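Local coordinates for protein peptidase S15/CocE/NonD (PDB 4PF1) that probably acts as a serine aminopeptidase of the alpha/beta hydrolase fold, in the family of the X-Pro dipeptidyl-peptidases, at residues A494-K506 / Y584-M596. Sequence-based numbering, arbitrary orientation.
Sequences ASTSGSDADWVVK and YDRNPQTFVPNIM
Asn587 ND2 is held between two carboxylates: it gives one hydrogen to Asp500 OD1 and the other to Asp502 OD1, each at 3.1 Å. The amide nitrogen meets each oxygen from above its carboxylate, and both acid planes stand nearly perpendicular to the amide (84° for Asp500). Asp500 OD1 also accepts from the backbone N of Ala501, on the same face. The amide of Asn587 is fixed at its other end as well, OD1 accepting from Gln589 N at 3.0 Å on a lone pair to close an Asx turn. With an alanine in place of Asn587, the two buried carboxylates would probably lose their shared donor, and Gln589 N the acceptor that closes the turn. The contact lies in the C-terminal non-catalytic domain, where the loop carrying the chain from one antiparallel sheet (strand 489-496) to another (strand 502-510) meets the long loop between strands 571-577 and 606-625. Arg536, bridging to Asp500 OD2, and Arg534, bridging to Asp502 OD2 and Asp585 OD1, probably offset the acids' charge. Farther along, Phe591 N donates to Ser499 OG at 2.8 Å; chi1 of 36° sets this hydroxyl between its own backbone N and carbonyl carbon, turned to the Phe591 N-H. Ser499 N in turn donates to Gln589 O (3.2 Å), tying the two loops backbone to backbone. One water gives hydrogens to Asp500 OD2 and Thr590 O while accepting from Val592 N; a second links Asp502 N to Gln589 OE1, which Ser430 also binds. Ile595 CD1 packs 3.7 Å from Asp500 OD2.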
ATOM      1  N   ALA A 494      41.492 -17.596   9.805  1.00 15.33           N
ATOM      2  CA  ALA A 494      41.458 -16.192  10.185  1.00 14.75           C
ATOM      3  C   ALA A 494      42.301 -15.878  11.418  1.00 18.96           C
ATOM      4  O   ALA A 494      42.456 -16.716  12.309  1.00 18.57           O
ATOM      5  CB  ALA A 494      40.021 -15.758  10.421  1.00 14.69           C
ATOM      6  N   SER A 495      42.822 -14.645  11.470  1.00 15.80           N
ATOM      7  CA  SER A 495      43.583 -14.137  12.604  1.00 16.04           C
ATOM      8  C   SER A 495      42.935 -12.864  13.136  1.00 19.00           C
ATOM      9  O   SER A 495      42.342 -12.105  12.369  1.00 18.20           O
ATOM     10  CB  SER A 495      45.036 -13.876  12.212  1.00 20.24           C
ATOM     11  OG  SER A 495      45.162 -12.764  11.340  1.00 28.79           O
ATOM     12  N   THR A 496      43.038 -12.643  14.445  1.00 15.72           N
ATOM     13  CA  THR A 496      42.528 -11.439  15.100  1.00 15.40           C
ATOM     14  C   THR A 496      43.602 -10.871  16.014  1.00 19.63           C
ATOM     15  O   THR A 496      44.377 -11.633  16.594  1.00 19.91           O
ATOM     16  CB  THR A 496      41.209 -11.719  15.870  1.00 22.74           C
ATOM     17  OG1 THR A 496      40.817 -10.529  16.568  1.00 18.92           O
ATOM     18  CG2 THR A 496      41.326 -12.879  16.866  1.00 23.01           C
ATOM     19  N   SER A 497      43.638  -9.537  16.167  1.00 15.80           N
ATOM     20  CA  SER A 497      44.584  -8.901  17.085  1.00 16.05           C
ATOM     21  C   SER A 497      44.079  -9.012  18.546  1.00 19.58           C
ATOM     22  O   SER A 497      44.815  -8.686  19.476  1.00 20.22           O
ATOM     23  CB  SER A 497      44.828  -7.445  16.696  1.00 19.33           C
ATOM     24  OG  SER A 497      43.629  -6.689  16.685  1.00 25.44           O
ATOM     25  N   GLY A 498      42.846  -9.502  18.720  1.00 15.21           N
ATOM     26  CA  GLY A 498      42.229  -9.709  20.028  1.00 15.31           C
ATOM     27  C   GLY A 498      42.352 -11.134  20.547  1.00 19.46           C
ATOM     28  O   GLY A 498      43.026 -11.964  19.928  1.00 20.11           O
ATOM     29  N   SER A 499      41.707 -11.429  21.699  1.00 15.27           N
ATOM     30  CA  SER A 499      41.758 -12.760  22.329  1.00 14.95           C
ATOM     31  C   SER A 499      40.418 -13.515  22.220  1.00 18.59           C
ATOM     32  O   SER A 499      40.298 -14.640  22.715  1.00 17.53           O
ATOM     33  CB  SER A 499      42.206 -12.668  23.786  1.00 17.16           C
ATOM     34  OG  SER A 499      41.717 -11.512  24.441  1.00 24.21           O
ATOM     35  N   ASP A 500      39.432 -12.906  21.541  1.00 15.89           N
ATOM     36  CA  ASP A 500      38.128 -13.513  21.248  1.00 15.35           C
ATOM     37  C   ASP A 500      37.548 -12.849  19.998  1.00 19.28           C
ATOM     38  O   ASP A 500      37.962 -11.740  19.654  1.00 18.24           O
ATOM     39  CB  ASP A 500      37.157 -13.407  22.448  1.00 16.92           C
ATOM     40  CG  ASP A 500      36.046 -14.461  22.463  1.00 25.37           C
ATOM     41  OD1 ASP A 500      35.802 -15.091  21.405  1.00 25.85           O
ATOM     42  OD2 ASP A 500      35.408 -14.635  23.520  1.00 28.14           O
ATOM     43  N   ALA A 501      36.649 -13.556  19.276  1.00 16.16           N
ATOM     44  CA  ALA A 501      36.043 -13.041  18.041  1.00 15.84           C
ATOM     45  C   ALA A 501      34.848 -13.850  17.613  1.00 18.96           C
ATOM     46  O   ALA A 501      34.811 -15.055  17.832  1.00 18.71           O
ATOM     47  CB  ALA A 501      37.068 -13.038  16.908  1.00 16.68           C
ATOM     48  N   ASP A 502      33.891 -13.188  16.958  1.00 15.08           N
ATOM     49  CA  ASP A 502      32.746 -13.816  16.308  1.00 14.54           C
ATOM     50  C   ASP A 502      32.998 -13.786  14.819  1.00 19.02           C
ATOM     51  O   ASP A 502      33.534 -12.794  14.319  1.00 18.67           O
ATOM     52  CB  ASP A 502      31.437 -13.075  16.642  1.00 15.86           C
ATOM     53  CG  ASP A 502      30.809 -13.449  17.967  1.00 23.02           C
ATOM     54  OD1 ASP A 502      31.266 -14.433  18.584  1.00 23.83           O
ATOM     55  OD2 ASP A 502      29.870 -12.751  18.392  1.00 26.65           O
ATOM     56  N   TRP A 503      32.665 -14.866  14.108  1.00 15.26           N
ATOM     57  CA  TRP A 503      32.862 -14.896  12.668  1.00 14.81           C
ATOM     58  C   TRP A 503      31.548 -15.240  11.980  1.00 18.03           C
ATOM     59  O   TRP A 503      31.006 -16.330  12.176  1.00 17.43           O
ATOM     60  CB  TRP A 503      33.987 -15.874  12.266  1.00 13.81           C
ATOM     61  CG  TRP A 503      35.317 -15.577  12.904  1.00 15.14           C
ATOM     62  CD1 TRP A 503      35.856 -16.191  13.995  1.00 18.33           C
ATOM     63  CD2 TRP A 503      36.263 -14.574  12.500  1.00 15.20           C
ATOM     64  NE1 TRP A 503      37.088 -15.650  14.286  1.00 18.00           N
ATOM     65  CE2 TRP A 503      37.361 -14.654  13.385  1.00 19.33           C
ATOM     66  CE3 TRP A 503      36.302 -13.634  11.453  1.00 16.44           C
ATOM     67  CZ2 TRP A 503      38.485 -13.824  13.263  1.00 19.00           C
ATOM     68  CZ3 TRP A 503      37.416 -12.812  11.332  1.00 18.19           C
ATOM     69  CH2 TRP A 503      38.484 -12.900  12.238  1.00 19.31           C
ATOM     70  N   VAL A 504      31.007 -14.272  11.227  1.00 14.15           N
ATOM     71  CA  VAL A 504      29.762 -14.418  10.471  1.00 13.41           C
ATOM     72  C   VAL A 504      30.118 -14.739   9.022  1.00 16.52           C
ATOM     73  O   VAL A 504      30.878 -13.993   8.401  1.00 16.87           O
ATOM     74  CB  VAL A 504      28.869 -13.143  10.563  1.00 16.90           C
ATOM     75  CG1 VAL A 504      27.567 -13.317   9.783  1.00 16.54           C
ATOM     76  CG2 VAL A 504      28.588 -12.753  12.007  1.00 16.58           C
ATOM     77  N   VAL A 505      29.596 -15.854   8.492  1.00 11.15           N
ATOM     78  CA  VAL A 505      29.833 -16.239   7.103  1.00 10.47           C
ATOM     79  C   VAL A 505      28.488 -16.259   6.382  1.00 12.55           C
ATOM     80  O   VAL A 505      27.564 -16.928   6.839  1.00 10.49           O
ATOM     81  CB  VAL A 505      30.596 -17.595   6.961  1.00 14.52           C
ATOM     82  CG1 VAL A 505      30.794 -17.965   5.490  1.00 14.12           C
ATOM     83  CG2 VAL A 505      31.944 -17.551   7.682  1.00 14.74           C
ATOM     84  N   LYS A 506      28.378 -15.510   5.266  1.00  9.52           N
ATOM     85  CA  LYS A 506      27.142 -15.453   4.478  1.00  9.12           C
ATOM     86  C   LYS A 506      27.355 -15.936   3.053  1.00 13.47           C
ATOM     87  O   LYS A 506      28.320 -15.517   2.406  1.00 13.87           O
ATOM     88  CB  LYS A 506      26.586 -14.022   4.411  1.00 10.39           C
ATOM     89  CG  LYS A 506      26.477 -13.271   5.718  1.00 13.71           C
ATOM     90  CD  LYS A 506      25.920 -11.892   5.425  1.00 17.37           C
ATOM     91  CE  LYS A 506      26.218 -10.903   6.502  1.00 20.97           C
ATOM     92  NZ  LYS A 506      26.090  -9.506   6.005  1.00 23.97           N
ATOM     93  N   TYR A 584      22.316 -10.943  17.892  1.00 10.59           N
ATOM     94  CA  TYR A 584      23.391 -11.573  18.654  1.00 10.39           C
ATOM     95  C   TYR A 584      24.099 -10.531  19.499  1.00 13.61           C
ATOM     96  O   TYR A 584      24.318  -9.412  19.028  1.00 11.85           O
ATOM     97  CB  TYR A 584      24.391 -12.271  17.717  1.00 11.05           C
ATOM     98  CG  TYR A 584      23.795 -13.451  16.988  1.00 11.95           C
ATOM     99  CD1 TYR A 584      23.209 -13.299  15.735  1.00 13.12           C
ATOM    100  CD2 TYR A 584      23.776 -14.715  17.569  1.00 12.78           C
ATOM    101  CE1 TYR A 584      22.631 -14.379  15.073  1.00 13.53           C
ATOM    102  CE2 TYR A 584      23.217 -15.805  16.908  1.00 13.57           C
ATOM    103  CZ  TYR A 584      22.630 -15.629  15.667  1.00 19.63           C
ATOM    104  OH  TYR A 584      22.069 -16.698  15.020  1.00 18.78           O
ATOM    105  N   ASP A 585      24.464 -10.881  20.748  1.00 11.41           N
ATOM    106  CA  ASP A 585      25.213  -9.950  21.592  1.00 11.39           C
ATOM    107  C   ASP A 585      26.640  -9.803  21.034  1.00 16.08           C
ATOM    108  O   ASP A 585      27.118 -10.696  20.329  1.00 15.38           O
ATOM    109  CB  ASP A 585      25.212 -10.382  23.075  1.00 13.33           C
ATOM    110  CG  ASP A 585      25.894 -11.701  23.400  1.00 18.33           C
ATOM    111  OD1 ASP A 585      26.131 -12.497  22.467  1.00 17.32           O
ATOM    112  OD2 ASP A 585      26.142 -11.957  24.592  1.00 25.35           O
ATOM    113  N   ARG A 586      27.278  -8.655  21.279  1.00 13.31           N
ATOM    114  CA  ARG A 586      28.618  -8.389  20.754  1.00 13.37           C
ATOM    115  C   ARG A 586      29.670  -9.225  21.430  1.00 18.32           C
ATOM    116  O   ARG A 586      29.652  -9.381  22.657  1.00 18.72           O
ATOM    117  CB  ARG A 586      29.006  -6.915  20.936  1.00 12.50           C
ATOM    118  CG  ARG A 586      28.080  -5.916  20.280  1.00 18.66           C
ATOM    119  CD  ARG A 586      28.330  -4.520  20.810  1.00 19.95           C
ATOM    120  NE  ARG A 586      28.193  -4.437  22.267  1.00 16.50           N
ATOM    121  CZ  ARG A 586      28.932  -3.649  23.043  1.00 24.55           C
ATOM    122  NH1 ARG A 586      29.870  -2.874  22.514  1.00 10.30           N
ATOM    123  NH2 ARG A 586      28.744  -3.636  24.354  1.00 17.18           N
ATOM    124  N   ASN A 587      30.639  -9.696  20.646  1.00 14.55           N
ATOM    125  CA  ASN A 587      31.810 -10.335  21.207  1.00 14.67           C
ATOM    126  C   ASN A 587      32.734  -9.202  21.674  1.00 18.75           C
ATOM    127  O   ASN A 587      32.962  -8.260  20.905  1.00 18.12           O
ATOM    128  CB  ASN A 587      32.495 -11.246  20.183  1.00 13.88           C
ATOM    129  CG  ASN A 587      33.535 -12.154  20.793  1.00 28.41           C
ATOM    130  OD1 ASN A 587      34.552 -11.706  21.337  1.00 23.28           O
ATOM    131  ND2 ASN A 587      33.304 -13.453  20.713  1.00 18.35           N
ATOM    132  N   PRO A 588      33.217  -9.220  22.941  1.00 15.73           N
ATOM    133  CA  PRO A 588      34.077  -8.113  23.414  1.00 15.87           C
ATOM    134  C   PRO A 588      35.382  -7.979  22.625  1.00 19.76           C
ATOM    135  O   PRO A 588      35.958  -6.893  22.576  1.00 19.91           O
ATOM    136  CB  PRO A 588      34.352  -8.473  24.881  1.00 17.99           C
ATOM    137  CG  PRO A 588      33.295  -9.468  25.245  1.00 22.10           C
ATOM    138  CD  PRO A 588      33.010 -10.230  23.998  1.00 17.32           C
ATOM    139  N   GLN A 589      35.824  -9.083  21.985  1.00 16.10           N
ATOM    140  CA  GLN A 589      37.048  -9.199  21.177  1.00 15.63           C
ATOM    141  C   GLN A 589      38.308  -9.246  22.080  1.00 19.79           C
ATOM    142  O   GLN A 589      39.436  -9.245  21.592  1.00 19.37           O
ATOM    143  CB  GLN A 589      37.128  -8.145  20.050  1.00 16.14           C
ATOM    144  CG  GLN A 589      35.945  -8.290  19.084  1.00 14.78           C
ATOM    145  CD  GLN A 589      35.963  -7.433  17.849  1.00 21.30           C
ATOM    146  OE1 GLN A 589      35.283  -7.742  16.870  1.00 18.37           O
ATOM    147  NE2 GLN A 589      36.659  -6.304  17.877  1.00 11.22           N
ATOM    148  N   THR A 590      38.079  -9.369  23.398  1.00 16.43           N
ATOM    149  CA  THR A 590      39.064  -9.689  24.433  1.00 16.55           C
ATOM    150  C   THR A 590      38.431 -10.821  25.221  1.00 20.26           C
ATOM    151  O   THR A 590      37.208 -10.808  25.399  1.00 19.31           O
ATOM    152  CB  THR A 590      39.478  -8.478  25.308  1.00 25.58           C
ATOM    153  OG1 THR A 590      38.400  -8.081  26.152  1.00 25.19           O
ATOM    154  CG2 THR A 590      40.012  -7.301  24.501  1.00 24.59           C
ATOM    155  N   PHE A 591      39.214 -11.830  25.632  1.00 17.36           N
ATOM    156  CA  PHE A 591      38.652 -12.980  26.342  1.00 17.18           C
ATOM    157  C   PHE A 591      38.184 -12.629  27.760  1.00 21.96           C
ATOM    158  O   PHE A 591      38.959 -12.103  28.565  1.00 22.15           O
ATOM    159  CB  PHE A 591      39.639 -14.158  26.385  1.00 19.19           C
ATOM    160  CG  PHE A 591      39.043 -15.425  26.963  1.00 20.56           C
ATOM    161  CD1 PHE A 591      38.221 -16.240  26.194  1.00 23.21           C
ATOM    162  CD2 PHE A 591      39.284 -15.788  28.283  1.00 23.23           C
ATOM    163  CE1 PHE A 591      37.662 -17.405  26.729  1.00 24.19           C
ATOM    164  CE2 PHE A 591      38.718 -16.948  28.822  1.00 26.26           C
ATOM    165  CZ  PHE A 591      37.913 -17.750  28.041  1.00 23.73           C
ATOM    166  N   VAL A 592      36.911 -12.954  28.053  1.00 18.11           N
ATOM    167  CA  VAL A 592      36.269 -12.793  29.365  1.00 18.40           C
ATOM    168  C   VAL A 592      35.679 -14.165  29.786  1.00 22.18           C
ATOM    169  O   VAL A 592      35.367 -14.968  28.904  1.00 21.28           O
ATOM    170  CB  VAL A 592      35.193 -11.660  29.398  1.00 21.84           C
ATOM    171  CG1 VAL A 592      35.819 -10.292  29.167  1.00 21.50           C
ATOM    172  CG2 VAL A 592      34.054 -11.918  28.408  1.00 21.04           C
ATOM    173  N   PRO A 593      35.529 -14.474  31.101  1.00 19.45           N
ATOM    174  CA  PRO A 593      34.975 -15.791  31.478  1.00 19.53           C
ATOM    175  C   PRO A 593      33.541 -16.005  30.970  1.00 22.53           C
ATOM    176  O   PRO A 593      33.204 -17.109  30.533  1.00 22.02           O
ATOM    177  CB  PRO A 593      35.031 -15.776  33.013  1.00 21.84           C
ATOM    178  CG  PRO A 593      36.033 -14.726  33.354  1.00 26.40           C
ATOM    179  CD  PRO A 593      35.877 -13.683  32.298  1.00 21.46           C
ATOM    180  N   ASN A 594      32.715 -14.940  30.989  1.00 18.04           N
ATOM    181  CA  ASN A 594      31.323 -14.996  30.549  1.00 16.71           C
ATOM    182  C   ASN A 594      30.944 -13.703  29.810  1.00 18.72           C
ATOM    183  O   ASN A 594      30.958 -12.625  30.407  1.00 18.07           O
ATOM    184  CB  ASN A 594      30.397 -15.232  31.761  1.00 16.73           C
ATOM    185  CG  ASN A 594      29.041 -15.808  31.419  1.00 30.97           C
ATOM    186  OD1 ASN A 594      28.567 -15.735  30.283  1.00 24.39           O
ATOM    187  ND2 ASN A 594      28.384 -16.393  32.405  1.00 21.48           N
ATOM    188  N   ILE A 595      30.593 -13.816  28.511  1.00 14.40           N
ATOM    189  CA  ILE A 595      30.238 -12.657  27.677  1.00 13.56           C
ATOM    190  C   ILE A 595      28.887 -12.041  28.135  1.00 15.97           C
ATOM    191  O   ILE A 595      28.669 -10.841  27.921  1.00 14.69           O
ATOM    192  CB  ILE A 595      30.278 -13.017  26.158  1.00 16.13           C
ATOM    193  CG1 ILE A 595      31.732 -13.364  25.732  1.00 16.68           C
ATOM    194  CG2 ILE A 595      29.696 -11.888  25.272  1.00 16.10           C
ATOM    195  CD1 ILE A 595      31.886 -14.012  24.364  1.00 21.31           C
ATOM    196  N   MET A 596      28.044 -12.824  28.856  1.00 12.91           N
ATOM    197  CA  MET A 596      26.769 -12.334  29.419  1.00 12.93           C
ATOM    198  C   MET A 596      26.982 -11.108  30.317  1.00 17.62           C
ATOM    199  O   MET A 596      26.158 -10.193  30.312  1.00 16.54           O
ATOM    200  CB  MET A 596      26.053 -13.434  30.239  1.00 15.28           C
ATOM    201  CG  MET A 596      25.630 -14.649  29.430  1.00 18.52           C
ATOM    202  SD  MET A 596      24.366 -14.321  28.179  1.00 21.92           S
ATOM    203  CE  MET A 596      23.881 -15.997  27.797  1.00 18.38           C
TER
HETATM  204  O   HOH W   1      35.394 -12.810  25.466  1.00 22.41           O
HETATM  205  O   HOH W   2      33.843 -10.275  17.082  1.00 15.88           O